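Local atomic coordinates of putative exported protein (Bordetella pertussis, PDB entry 2DVZ), a protein that probably serves as a periplasmic solute receptor of the Bug family, holding glutamate in the cleft of a two-lobed binding-protein fold. Residues A[101-106]-A[297-302]; A[171-176]-A[188-193]; A[180-185]-A[193-198]. All coordinates share one frame; numbering follows the deposited sequence.

Contact 1. Residues A[101-106]-A[297-302]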
loop_
_atom_site.group_PDB
_atom_site.type_symbol
_atom_site.label_atom_id
_atom_site.label_comp_id
_atom_site.label_asym_id
_atom_site.label_seq_id
_atom_site.Cartn_x
_atom_site.Cartn_y
_atom_site.Cartn_z
ATOM N N ASP A 101 4.116 2.940 -18.009
ATOM C CA ASP A 101 5.445 2.773 -17.453
ATOM C C ASP A 101 5.411 3.646 -16.181
ATOM O O ASP A 101 5.211 4.849 -16.281
ATOM C CB ASP A 101 6.496 3.254 -18.473
ATOM C CG ASP A 101 7.953 3.057 -18.015
ATOM O OD1 ASP A 101 8.331 3.242 -16.815
ATOM O OD2 ASP A 101 8.751 2.749 -18.925
ATOM N N PRO A 102 5.547 3.024 -14.982
ATOM C CA PRO A 102 5.441 3.778 -13.725
ATOM C C PRO A 102 6.417 4.963 -13.647
ATOM O O PRO A 102 6.116 5.991 -13.049
ATOM C CB PRO A 102 5.776 2.717 -12.639
ATOM C CG PRO A 102 6.525 1.623 -13.396
ATOM C CD PRO A 102 5.828 1.591 -14.729
ATOM N N ILE A 103 7.582 4.803 -14.251
ATOM C CA ILE A 103 8.641 5.805 -14.106
ATOM C C ILE A 103 8.557 6.896 -15.183
ATOM O O ILE A 103 8.611 8.081 -14.860
ATOM C CB ILE A 103 10.044 5.144 -13.955
ATOM C CG1 ILE A 103 10.072 4.300 -12.662
ATOM C CG2 ILE A 103 11.208 6.210 -14.008
ATOM C CD1 ILE A 103 11.236 3.328 -12.529
ATOM N N LYS A 104 8.380 6.493 -16.441
ATOM C CA LYS A 104 8.321 7.433 -17.565
ATOM C C LYS A 104 6.977 8.159 -17.709
ATOM O O LYS A 104 6.919 9.198 -18.355
ATOM C CB LYS A 104 8.669 6.736 -18.904
ATOM C CG LYS A 104 9.991 5.916 -18.957
ATOM C CD LYS A 104 11.284 6.750 -18.671
ATOM C CE LYS A 104 12.107 7.029 -19.946
ATOM N NZ LYS A 104 12.782 8.388 -19.977
ATOM N N ASP A 105 5.886 7.637 -17.146
ATOM C CA ASP A 105 4.582 8.284 -17.355
ATOM C C ASP A 105 4.097 9.143 -16.233
ATOM O O ASP A 105 3.030 9.721 -16.333
ATOM C CB ASP A 105 3.486 7.260 -17.677
ATOM C CG ASP A 105 3.749 6.526 -18.963
ATOM O OD1 ASP A 105 4.530 7.062 -19.787
ATOM O OD2 ASP A 105 3.192 5.422 -19.140
ATOM N N PHE A 106 4.869 9.211 -15.151
ATOM C CA PHE A 106 4.483 10.034 -14.007
ATOM C C PHE A 106 5.558 11.007 -13.591
ATOM O O PHE A 106 6.719 10.668 -13.593
ATOM C CB PHE A 106 4.043 9.138 -12.826
ATOM C CG PHE A 106 2.835 8.327 -13.147
ATOM C CD1 PHE A 106 1.590 8.942 -13.217
ATOM C CD2 PHE A 106 2.953 6.968 -13.513
ATOM C CE1 PHE A 106 0.475 8.207 -13.565
ATOM C CE2 PHE A 106 1.816 6.224 -13.876
ATOM C CZ PHE A 106 0.592 6.848 -13.885
ATOM N N GLU A 297 13.814 2.177 -6.445
ATOM C CA GLU A 297 14.156 1.106 -5.497
ATOM C C GLU A 297 13.103 0.020 -5.462
ATOM O O GLU A 297 13.434 -1.136 -5.630
ATOM C CB GLU A 297 14.391 1.645 -4.101
ATOM C CG GLU A 297 15.730 2.299 -3.988
ATOM C CD GLU A 297 15.861 3.197 -2.758
ATOM O OE1 GLU A 297 14.842 3.474 -2.051
ATOM O OE2 GLU A 297 17.020 3.622 -2.516
ATOM N N GLN A 298 11.840 0.378 -5.269
ATOM C CA GLN A 298 10.820 -0.649 -5.183
ATOM C C GLN A 298 10.677 -1.385 -6.519
ATOM O O GLN A 298 10.563 -2.582 -6.539
ATOM C CB GLN A 298 9.470 -0.085 -4.714
ATOM C CG GLN A 298 9.457 0.457 -3.281
ATOM C CD GLN A 298 9.692 -0.598 -2.190
ATOM O OE1 GLN A 298 9.377 -1.775 -2.343
ATOM N NE2 GLN A 298 10.202 -0.155 -1.074
ATOM N N TYR A 299 10.651 -0.641 -7.618
ATOM C CA TYR A 299 10.583 -1.202 -8.952
ATOM C C TYR A 299 11.666 -2.236 -9.177
ATOM O O TYR A 299 11.385 -3.341 -9.619
ATOM C CB TYR A 299 10.723 -0.081 -9.976
ATOM C CG TYR A 299 10.623 -0.515 -11.418
ATOM C CD1 TYR A 299 9.418 -0.417 -12.107
ATOM C CD2 TYR A 299 11.743 -1.003 -12.099
ATOM C CE1 TYR A 299 9.310 -0.810 -13.452
ATOM C CE2 TYR A 299 11.655 -1.407 -13.454
ATOM C CZ TYR A 299 10.434 -1.294 -14.113
ATOM O OH TYR A 299 10.339 -1.677 -15.424
ATOM N N ASP A 300 12.905 -1.889 -8.876
ATOM C CA ASP A 300 14.011 -2.810 -9.083
ATOM C C ASP A 300 13.891 -4.028 -8.213
ATOM O O ASP A 300 14.153 -5.140 -8.671
ATOM C CB ASP A 300 15.363 -2.114 -8.872
ATOM C CG ASP A 300 15.681 -1.128 -9.994
ATOM O OD1 ASP A 300 14.991 -1.170 -11.053
ATOM O OD2 ASP A 300 16.619 -0.320 -9.819
ATOM N N TRP A 301 13.495 -3.818 -6.961
ATOM C CA TRP A 301 13.315 -4.928 -6.051
ATOM C C TRP A 301 12.214 -5.918 -6.560
ATOM O O TRP A 301 12.434 -7.120 -6.546
ATOM C CB TRP A 301 13.049 -4.399 -4.647
ATOM C CG TRP A 301 12.420 -5.389 -3.751
ATOM C CD1 TRP A 301 13.063 -6.337 -2.982
ATOM C CD2 TRP A 301 11.018 -5.556 -3.507
ATOM N NE1 TRP A 301 12.143 -7.077 -2.287
ATOM C CE2 TRP A 301 10.882 -6.619 -2.578
ATOM C CE3 TRP A 301 9.863 -4.912 -3.983
ATOM C CZ2 TRP A 301 9.618 -7.069 -2.118
ATOM C CZ3 TRP A 301 8.604 -5.360 -3.531
ATOM C CH2 TRP A 301 8.499 -6.428 -2.608
ATOM N N ALA A 302 11.079 -5.405 -7.045
ATOM C CA ALA A 302 10.010 -6.255 -7.593
ATOM C C ALA A 302 10.442 -7.083 -8.831
ATOM O O ALA A 302 10.054 -8.249 -8.976
ATOM C CB ALA A 302 8.723 -5.437 -7.889
#
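A single aromatic ring, that of Y299, carries the whole of this contact: P102 and I103 both touch it, and no hydrogen bond joins the two segments. I103 sets its terminal methyl over one face of the ring, off-centre toward the rim, with CD1 4.0 Å from Y299 CG. P102 comes at the same ring obliquely, its CG 3.7 Å from Y299 CE1 and nearly as close to CD1, and the two side chains cross at about a right angle. Y299 reaches the loop because its CG stands anti to the backbone N (chi1 -178°), which carries the ring off the flank of helix 288-307. In I103 the CG1 branch lies anti to the carbonyl carbon and beside the backbone N (chi1 -63°), and the nearly extended continuation brings CD1 to the tyrosine. The chain is a periplasmic binding protein of the tripartite tricarboxylate receptor family, and here its last long helix meets the loop that leads from helix 84-93 into strand 106-121. P91 of helix 84-93 touches both P102 and Y299. Within the loop, 102-104 have helical backbone angles without the regular helix bonds. D101 forms an Asx turn, its OD1 accepting from I103 N at 3.1 Å on the anti side of the carboxylate and, weakly, from K104 N. D101 N in turn donates to D105 OD2 at 2.9 Å, meeting the oxygen from well above the carboxylate plane. A backbone bond from D105 N to D101 O, 3.0 Å long, spans the helical residues.

Contact 2. Residues A[171-176]-A[188-193]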
loop_
_atom_site.group_PDB
_atom_site.type_symbol
_atom_site.label_atom_id
_atom_site.label_comp_id
_atom_site.label_asym_id
_atom_site.label_seq_id
_atom_site.Cartn_x
_atom_site.Cartn_y
_atom_site.Cartn_z
ATOM N N VAL A 171 -3.483 -20.461 0.115
ATOM C CA VAL A 171 -4.133 -20.180 -1.155
ATOM C C VAL A 171 -4.539 -18.725 -1.288
ATOM O O VAL A 171 -5.292 -18.194 -0.473
ATOM C CB VAL A 171 -5.361 -21.124 -1.434
ATOM C CG1 VAL A 171 -6.016 -20.760 -2.777
ATOM C CG2 VAL A 171 -4.912 -22.586 -1.447
ATOM N N HIS A 172 -4.064 -18.105 -2.358
ATOM C CA HIS A 172 -4.321 -16.715 -2.647
ATOM C C HIS A 172 -5.737 -16.463 -3.107
ATOM O O HIS A 172 -6.216 -17.108 -4.009
ATOM C CB HIS A 172 -3.345 -16.203 -3.702
ATOM C CG HIS A 172 -3.604 -14.793 -4.115
ATOM N ND1 HIS A 172 -3.664 -14.408 -5.440
ATOM C CD2 HIS A 172 -3.831 -13.673 -3.384
ATOM C CE1 HIS A 172 -3.903 -13.107 -5.508
ATOM N NE2 HIS A 172 -4.008 -12.635 -4.276
ATOM N N VAL A 173 -6.412 -15.530 -2.455
ATOM C CA VAL A 173 -7.683 -15.048 -2.933
ATOM C C VAL A 173 -7.569 -13.531 -3.104
ATOM O O VAL A 173 -7.528 -12.790 -2.092
ATOM C CB VAL A 173 -8.870 -15.358 -1.983
ATOM C CG1 VAL A 173 -10.185 -14.844 -2.614
ATOM C CG2 VAL A 173 -8.947 -16.880 -1.630
ATOM N N PRO A 174 -7.528 -13.071 -4.371
ATOM C CA PRO A 174 -7.458 -11.616 -4.649
ATOM C C PRO A 174 -8.780 -10.897 -4.402
ATOM O O PRO A 174 -9.824 -11.467 -4.612
ATOM C CB PRO A 174 -7.137 -11.543 -6.146
ATOM C CG PRO A 174 -7.655 -12.916 -6.743
ATOM C CD PRO A 174 -7.533 -13.923 -5.594
ATOM N N TYR A 175 -8.710 -9.631 -4.013
ATOM C CA TYR A 175 -9.874 -8.783 -3.909
ATOM C C TYR A 175 -9.595 -7.529 -4.709
ATOM O O TYR A 175 -8.459 -7.304 -5.138
ATOM C CB TYR A 175 -10.189 -8.444 -2.421
ATOM C CG TYR A 175 -10.657 -9.659 -1.638
ATOM C CD1 TYR A 175 -12.017 -9.878 -1.401
ATOM C CD2 TYR A 175 -9.730 -10.632 -1.170
ATOM C CE1 TYR A 175 -12.462 -11.010 -0.713
ATOM C CE2 TYR A 175 -10.162 -11.763 -0.476
ATOM C CZ TYR A 175 -11.532 -11.944 -0.242
ATOM O OH TYR A 175 -11.971 -13.069 0.464
ATOM N N LYS A 176 -10.626 -6.716 -4.899
ATOM C CA LYS A 176 -10.504 -5.397 -5.580
ATOM C C LYS A 176 -9.714 -4.279 -4.797
ATOM O O LYS A 176 -9.410 -3.121 -5.311
ATOM C CB LYS A 176 -11.899 -4.939 -6.030
ATOM C CG LYS A 176 -11.903 -4.041 -7.245
ATOM C CD LYS A 176 -13.327 -3.825 -7.731
ATOM C CE LYS A 176 -13.323 -2.862 -8.879
ATOM N NZ LYS A 176 -14.335 -3.216 -9.911
ATOM N N GLY A 188 -14.304 -14.456 8.284
ATOM C CA GLY A 188 -13.863 -15.834 8.291
ATOM C C GLY A 188 -13.945 -16.498 6.926
ATOM O O GLY A 188 -13.654 -17.692 6.801
ATOM N N GLN A 189 -14.317 -15.746 5.888
ATOM C CA GLN A 189 -14.382 -16.344 4.536
ATOM C C GLN A 189 -12.952 -16.621 4.023
ATOM O O GLN A 189 -12.748 -17.464 3.158
ATOM C CB GLN A 189 -15.196 -15.475 3.555
ATOM C CG GLN A 189 -16.711 -15.451 3.852
ATOM C CD GLN A 189 -17.069 -14.474 4.972
ATOM O OE1 GLN A 189 -16.247 -13.645 5.368
ATOM N NE2 GLN A 189 -18.284 -14.573 5.491
ATOM N N ILE A 190 -11.968 -15.906 4.585
ATOM C CA ILE A 190 -10.530 -16.221 4.405
ATOM C C ILE A 190 -10.002 -16.233 5.846
ATOM O O ILE A 190 -10.503 -15.490 6.679
ATOM C CB ILE A 190 -9.781 -15.173 3.494
ATOM C CG1 ILE A 190 -10.057 -13.750 3.998
ATOM C CG2 ILE A 190 -10.190 -15.333 2.021
ATOM C CD1 ILE A 190 -9.414 -12.605 3.238
ATOM N N GLU A 191 -9.035 -17.096 6.141
ATOM C CA GLU A 191 -8.497 -17.223 7.502
ATOM C C GLU A 191 -7.373 -16.173 7.738
ATOM O O GLU A 191 -7.207 -15.649 8.842
ATOM C CB GLU A 191 -8.012 -18.681 7.755
ATOM C CG GLU A 191 -9.098 -19.859 7.556
ATOM C CD GLU A 191 -9.599 -20.179 6.070
ATOM O OE1 GLU A 191 -8.847 -20.033 5.062
ATOM O OE2 GLU A 191 -10.791 -20.641 5.944
ATOM N N LEU A 192 -6.628 -15.873 6.670
ATOM C CA LEU A 192 -5.463 -14.996 6.698
ATOM C C LEU A 192 -5.704 -13.784 5.802
ATOM O O LEU A 192 -6.500 -13.837 4.844
ATOM C CB LEU A 192 -4.196 -15.739 6.194
ATOM C CG LEU A 192 -3.408 -16.768 7.034
ATOM C CD1 LEU A 192 -4.235 -17.960 7.643
ATOM C CD2 LEU A 192 -2.224 -17.291 6.227
ATOM N N ILE A 193 -5.005 -12.701 6.114
ATOM C CA ILE A 193 -4.950 -11.550 5.236
ATOM C C ILE A 193 -3.551 -11.011 5.254
ATOM O O ILE A 193 -2.921 -10.930 6.307
ATOM C CB ILE A 193 -5.987 -10.456 5.600
ATOM C CG1 ILE A 193 -6.097 -9.403 4.472
ATOM C CG2 ILE A 193 -5.740 -9.853 7.018
ATOM C CD1 ILE A 193 -7.040 -8.287 4.719
#
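I190 meets Y175 and V173 where a beta-alpha-beta crossover returns to its sheet: strand 171-174 leads through helix 178-187 to strand 192-196, and strand 145-148 lies between the two, parallel to both. I190 has CG1 placed between its own backbone N and carbonyl carbon (chi1 51°), a crowded position, and the chain then runs on fully extended, which carries CD1 out to the Y175 ring. CD1 reaches that ring obliquely, 3.9 Å from CE2. The other branch, CG2, lies against the phenol oxygen of Y175 and also reaches V173, where the two CG2 methyls stand 4.2 Å apart. Y175 holds CG anti to its carbonyl carbon (chi1 -68°), which brings the ring toward I190, the two side chains coming from opposite directions. The phenol oxygen has its polar partner in D184 OD2, on the intervening helix. That helix ends in a Schellman motif with G188, at positive phi, as its C-prime residue, and the chain turns there toward I190. The closest approach across the contact is Y175 OH to I190 CG2, 3.3 Å.

Contact 3. Residues A[180-185]-A[193-198]. With GLU (glutamic acid), chain G.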
loop_
_atom_site.group_PDB
_atom_site.type_symbol
_atom_site.label_atom_id
_atom_site.label_comp_id
_atom_site.label_asym_id
_atom_site.label_seq_id
_atom_site.Cartn_x
_atom_site.Cartn_y
_atom_site.Cartn_z
ATOM N N PRO A 180 -12.464 -4.865 0.733
ATOM C CA PRO A 180 -13.217 -6.112 0.786
ATOM C C PRO A 180 -12.470 -7.299 1.403
ATOM O O PRO A 180 -13.129 -8.215 1.929
ATOM C CB PRO A 180 -13.591 -6.371 -0.687
ATOM C CG PRO A 180 -13.545 -4.979 -1.315
ATOM C CD PRO A 180 -12.374 -4.342 -0.646
ATOM N N ALA A 181 -11.131 -7.298 1.332
ATOM C CA ALA A 181 -10.367 -8.378 1.926
ATOM C C ALA A 181 -10.481 -8.356 3.453
ATOM O O ALA A 181 -10.695 -9.388 4.077
ATOM C CB ALA A 181 -8.898 -8.343 1.460
ATOM N N VAL A 182 -10.354 -7.173 4.053
ATOM C CA VAL A 182 -10.415 -7.020 5.501
ATOM C C VAL A 182 -11.761 -7.537 6.026
ATOM O O VAL A 182 -11.824 -8.251 7.051
ATOM C CB VAL A 182 -10.093 -5.537 5.944
ATOM C CG1 VAL A 182 -10.543 -5.259 7.396
ATOM C CG2 VAL A 182 -8.600 -5.198 5.752
ATOM N N ALA A 183 -12.837 -7.210 5.313
ATOM C CA ALA A 183 -14.170 -7.674 5.696
ATOM C C ALA A 183 -14.351 -9.213 5.558
ATOM O O ALA A 183 -15.025 -9.841 6.386
ATOM C CB ALA A 183 -15.242 -6.915 4.924
ATOM N N ASP A 184 -13.773 -9.829 4.528
ATOM C CA ASP A 184 -13.802 -11.293 4.462
ATOM C C ASP A 184 -12.956 -11.991 5.525
ATOM O O ASP A 184 -13.378 -12.998 6.069
ATOM C CB ASP A 184 -13.472 -11.795 3.063
ATOM C CG ASP A 184 -14.705 -11.855 2.178
ATOM O OD1 ASP A 184 -15.722 -11.212 2.542
ATOM O OD2 ASP A 184 -14.659 -12.533 1.124
ATOM N N ALA A 185 -11.779 -11.440 5.823
ATOM C CA ALA A 185 -10.936 -11.942 6.898
ATOM C C ALA A 185 -11.607 -11.759 8.270
ATOM O O ALA A 185 -11.546 -12.671 9.134
ATOM C CB ALA A 185 -9.588 -11.280 6.863
ATOM N N ILE A 193 -5.005 -12.701 6.114
ATOM C CA ILE A 193 -4.950 -11.550 5.236
ATOM C C ILE A 193 -3.551 -11.011 5.254
ATOM O O ILE A 193 -2.921 -10.930 6.307
ATOM C CB ILE A 193 -5.987 -10.456 5.600
ATOM C CG1 ILE A 193 -6.097 -9.403 4.472
ATOM C CG2 ILE A 193 -5.740 -9.853 7.018
ATOM C CD1 ILE A 193 -7.040 -8.287 4.719
ATOM N N PHE A 194 -3.040 -10.684 4.069
ATOM C CA PHE A 194 -1.830 -9.876 3.969
ATOM C C PHE A 194 -2.287 -8.478 3.636
ATOM O O PHE A 194 -2.959 -8.278 2.629
ATOM C CB PHE A 194 -0.914 -10.439 2.894
ATOM C CG PHE A 194 -0.225 -11.710 3.305
ATOM C CD1 PHE A 194 1.069 -11.676 3.842
ATOM C CD2 PHE A 194 -0.866 -12.944 3.178
ATOM C CE1 PHE A 194 1.691 -12.857 4.243
ATOM C CE2 PHE A 194 -0.233 -14.155 3.602
ATOM C CZ PHE A 194 1.027 -14.103 4.124
ATOM N N ASP A 195 -1.977 -7.519 4.506
ATOM C CA ASP A 195 -2.426 -6.159 4.313
ATOM C C ASP A 195 -1.349 -5.111 4.597
ATOM O O ASP A 195 -0.271 -5.413 5.155
ATOM C CB ASP A 195 -3.658 -5.874 5.182
ATOM C CG ASP A 195 -4.495 -4.722 4.653
ATOM O OD1 ASP A 195 -4.217 -4.244 3.524
ATOM O OD2 ASP A 195 -5.431 -4.292 5.362
ATOM N N ASN A 196 -1.657 -3.886 4.158
ATOM C CA ASN A 196 -0.972 -2.701 4.592
ATOM C C ASN A 196 -1.696 -2.374 5.865
ATOM O O ASN A 196 -2.915 -2.480 5.943
ATOM C CB ASN A 196 -1.106 -1.543 3.567
ATOM C CG ASN A 196 -1.072 -2.026 2.073
ATOM O OD1 ASN A 196 -2.082 -1.933 1.372
ATOM N ND2 ASN A 196 0.063 -2.529 1.614
ATOM N N LEU A 197 -0.941 -1.975 6.876
ATOM C CA LEU A 197 -1.466 -1.879 8.241
ATOM C C LEU A 197 -2.698 -0.964 8.447
ATOM O O LEU A 197 -3.647 -1.391 9.094
ATOM C CB LEU A 197 -0.304 -1.648 9.249
ATOM C CG LEU A 197 -0.570 -1.673 10.776
ATOM C CD1 LEU A 197 -1.491 -2.872 11.264
ATOM C CD2 LEU A 197 0.758 -1.615 11.518
ATOM N N PRO A 198 -2.706 0.276 7.903
ATOM C CA PRO A 198 -3.856 1.164 8.164
ATOM C C PRO A 198 -5.292 0.612 8.008
ATOM O O PRO A 198 -6.153 1.002 8.803
ATOM C CB PRO A 198 -3.599 2.363 7.239
ATOM C CG PRO A 198 -2.112 2.376 7.133
ATOM C CD PRO A 198 -1.683 0.966 7.090
HETATM N N GLU G . -2.062 -3.121 -1.978
HETATM C CA GLU G . -2.069 -1.654 -2.142
HETATM C C GLU G . -0.681 -1.056 -1.980
HETATM O O GLU G . -0.365 -0.267 -1.084
HETATM C CB GLU G . -3.118 -1.012 -1.240
HETATM C CG GLU G . -4.456 -1.773 -1.271
HETATM C CD GLU G . -5.660 -0.909 -1.035
HETATM O OE1 GLU G . -5.455 0.311 -0.867
HETATM O OE2 GLU G . -6.828 -1.439 -1.043
HETATM O OXT GLU G . 0.176 -1.334 -2.835
#
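I193 points its side chain from strand 192-196 into the flank of helix 178-187, meeting A181, V182 and A185. CG1 stands anti to the backbone N (chi1 -168°) and the chain is extended, which carries CD1 to 3.8 Å from A181 CB and 3.6 Å from V182 CG2, the I193 and V182 side chains crossing obliquely. Nearer the backbone, I193 CB sits 3.9 Å from A185 CB. The segment axes pass 9.1 Å apart, with 139° between their N-to-C directions. V182 CG2, anti to the carbonyl carbon, also meets D195, two residues beyond I193 on the strand; these side chains cross at about a right angle, with D195 OD2 3.3 Å from the methyl. The D195 carboxylate is buried but well supplied with donors: OD2 is hydrogen-bonded to the hydroxyls of S199 and S200, and OD1 to that of S178 and, weakly, to N196 N. It thereby links the start of helix 178-187 to that of helix 197-205. The next strand residue, N196, lies against the bound glutamate, and S178 N is hydrogen-bonded to that ligand. The glutamate thus sits at a strand end and a helix start, as in the cleft of periplasmic binding proteins.

Following the chain from its N terminus, the loop 101-106 comes first, and contact 1 joins it to helix 288-307 near the C terminus, closing a loop of 190 residues that encloses the other two contacts. Within it, contact 2 runs from 171-176 to 188-193, and contact 3 opens at 180-185 before contact 2 has closed, so their segments cross along the chain. Both involve strand 192-196, share I193 and touch through Y175 and D184, tying one strand-helix-strand unit together. Contact 1 lies opposite contact 3 across the chain's centre, about 25 Å between centres, and touches neither of the others.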